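Local atomic coordinates of clostripain-related protein (Bacteroides thetaiotaomicron, PDB entry 5L20), a protein that is probably a clostripain-family (C11) cysteine peptidase, represented here by an N-terminal part of the longer protein. Residues Q28-L33 and I49-T54. Residues are numbered along the deposited sequence; the frame is centred on the assembly and turned at random.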
loop_
_atom_site.group_PDB
_atom_site.type_symbol
_atom_site.label_atom_id
_atom_site.label_comp_id
_atom_site.label_asym_id
_atom_site.label_seq_id
_atom_site.Cartn_x
_atom_site.Cartn_y
_atom_site.Cartn_z
ATOM N N GLN A 28 -4.088 3.271 -11.493
ATOM C CA GLN A 28 -4.931 4.460 -11.587
ATOM C C GLN A 28 -5.417 4.899 -10.200
ATOM O O GLN A 28 -5.509 6.090 -9.907
ATOM C CB GLN A 28 -6.115 4.192 -12.529
ATOM C CG GLN A 28 -7.115 5.349 -12.691
ATOM C CD GLN A 28 -6.480 6.609 -13.290
ATOM O OE1 GLN A 28 -5.558 6.525 -14.100
ATOM N NE2 GLN A 28 -6.967 7.774 -12.880
ATOM N N ASN A 29 -5.720 3.928 -9.325
ATOM C CA ASN A 29 -6.028 4.282 -7.937
ATOM C C ASN A 29 -4.877 5.074 -7.270
ATOM O O ASN A 29 -5.087 6.077 -6.566
ATOM C CB ASN A 29 -6.288 3.033 -7.075
ATOM C CG ASN A 29 -7.561 2.289 -7.448
ATOM O OD1 ASN A 29 -7.581 1.068 -7.448
ATOM N ND2 ASN A 29 -8.641 3.023 -7.761
ATOM N N ILE A 30 -3.646 4.618 -7.484
ATOM C CA ILE A 30 -2.484 5.295 -6.921
ATOM C C ILE A 30 -2.329 6.693 -7.523
ATOM O O ILE A 30 -2.113 7.664 -6.799
ATOM C CB ILE A 30 -1.193 4.450 -7.129
ATOM C CG1 ILE A 30 -1.264 3.160 -6.278
ATOM C CG2 ILE A 30 0.051 5.280 -6.722
ATOM C CD1 ILE A 30 -0.264 2.104 -6.686
ATOM N N SER A 31 -2.516 6.793 -8.840
ATOM C CA SER A 31 -2.454 8.093 -9.501
ATOM C C SER A 31 -3.494 9.068 -8.936
ATOM O O SER A 31 -3.201 10.235 -8.628
ATOM C CB SER A 31 -2.640 7.925 -11.016
ATOM O OG SER A 31 -2.568 9.194 -11.650
ATOM N N ASP A 32 -4.715 8.569 -8.755
ATOM C CA ASP A 32 -5.770 9.380 -8.151
ATOM C C ASP A 32 -5.415 9.818 -6.732
ATOM O O ASP A 32 -5.628 10.966 -6.338
ATOM C CB ASP A 32 -7.090 8.603 -8.121
ATOM C CG ASP A 32 -7.766 8.522 -9.479
ATOM O OD1 ASP A 32 -7.281 9.132 -10.471
ATOM O OD2 ASP A 32 -8.819 7.863 -9.547
ATOM N N LEU A 33 -4.858 8.903 -5.938
ATOM C CA LEU A 33 -4.479 9.281 -4.593
ATOM C C LEU A 33 -3.330 10.287 -4.601
ATOM O O LEU A 33 -3.307 11.202 -3.782
ATOM C CB LEU A 33 -4.126 8.033 -3.788
ATOM C CG LEU A 33 -3.794 8.228 -2.304
ATOM C CD1 LEU A 33 -4.968 8.821 -1.551
ATOM C CD2 LEU A 33 -3.356 6.904 -1.635
ATOM N N ILE A 49 2.539 2.457 0.584
ATOM C CA ILE A 49 1.868 1.560 -0.326
ATOM C C ILE A 49 2.675 0.292 -0.538
ATOM O O ILE A 49 3.883 0.366 -0.782
ATOM C CB ILE A 49 1.606 2.234 -1.683
ATOM C CG1 ILE A 49 0.869 3.564 -1.436
ATOM C CG2 ILE A 49 0.870 1.286 -2.612
ATOM C CD1 ILE A 49 0.382 4.267 -2.678
ATOM N N PHE A 50 2.025 -0.859 -0.379
ATOM C CA PHE A 50 2.558 -2.157 -0.790
ATOM C C PHE A 50 1.816 -2.554 -2.035
ATOM O O PHE A 50 0.589 -2.677 -2.012
ATOM C CB PHE A 50 2.368 -3.221 0.291
ATOM C CG PHE A 50 2.727 -4.620 -0.133
ATOM C CD1 PHE A 50 1.796 -5.446 -0.766
ATOM C CD2 PHE A 50 4.010 -5.122 0.138
ATOM C CE1 PHE A 50 2.136 -6.777 -1.102
ATOM C CE2 PHE A 50 4.351 -6.430 -0.193
ATOM C CZ PHE A 50 3.423 -7.261 -0.812
ATOM N N MET A 51 2.528 -2.778 -3.138
ATOM C CA MET A 51 1.854 -3.240 -4.336
ATOM C C MET A 51 2.613 -4.366 -5.025
ATOM O O MET A 51 3.815 -4.227 -5.300
ATOM C CB MET A 51 1.625 -2.099 -5.329
ATOM C CG MET A 51 0.927 -2.602 -6.560
ATOM S SD MET A 51 0.472 -1.268 -7.664
ATOM C CE MET A 51 -0.029 -2.215 -9.083
ATOM N N CYS A 52 1.920 -5.466 -5.277
ATOM C CA CYS A 52 2.438 -6.548 -6.126
ATOM C C CYS A 52 2.424 -6.078 -7.569
ATOM O O CYS A 52 1.373 -5.733 -8.100
ATOM C CB CYS A 52 1.604 -7.819 -5.980
ATOM S SG CYS A 52 1.849 -8.699 -4.428
ATOM N N THR A 53 3.589 -6.067 -8.210
ATOM C CA THR A 53 3.628 -5.715 -9.625
ATOM C C THR A 53 3.497 -6.974 -10.482
ATOM O O THR A 53 3.133 -6.898 -11.664
ATOM C CB THR A 53 4.916 -4.986 -9.964
ATOM O OG1 THR A 53 6.010 -5.792 -9.527
ATOM C CG2 THR A 53 4.992 -3.645 -9.236
ATOM N N THR A 54 3.843 -8.125 -9.895
ATOM C CA THR A 54 3.507 -9.442 -10.439
ATOM C C THR A 54 3.059 -10.311 -9.278
ATOM O O THR A 54 3.077 -9.851 -8.123
ATOM C CB THR A 54 4.706 -10.124 -11.149
ATOM O OG1 THR A 54 5.630 -10.607 -10.160
ATOM C CG2 THR A 54 5.419 -9.158 -12.111
#
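Ile30 meets Ile49 with the carbons at its branch point and Met51 with its CD1, and these three buried side chains make all the approaches within 4.5 Å. Ile30 CD1 lies 3.6 Å from Met51 SD. Ile49 CD1 sits 4.1 Å from Ile30 CG1 and about as far from Ile30 CG2; one strand methyl thus meets both branches at the CB of Ile30. With CG1 beside the backbone N (chi1 -68°) and CD1 extended beyond it, Ile30 projects its longer branch to the sulfur. Met51 is fully stretched, all three torsions near 180°, which carries SD well clear of the strand. The contact is purely apolar, 162 Å² summed over both sides, and the nearest CA atoms, those of Ile30 and Ile49, remain 8.7 Å apart, so side chains alone bridge the gap. Ile49 and Met51, two positions apart, point to the helix; Phe50 between them faces the other side of the sheet, edge-to-face with Tyr78. Leu16 touches both Ile30 and Met51, and Phe26 and Tyr27 add further cover to Met51. The contact thereby packs helix 23-37, the crossover of the beta-alpha-beta unit formed with parallel strands 10-16 and 45-52, on strand 45-52, which antiparallel strand 57-66 flanks.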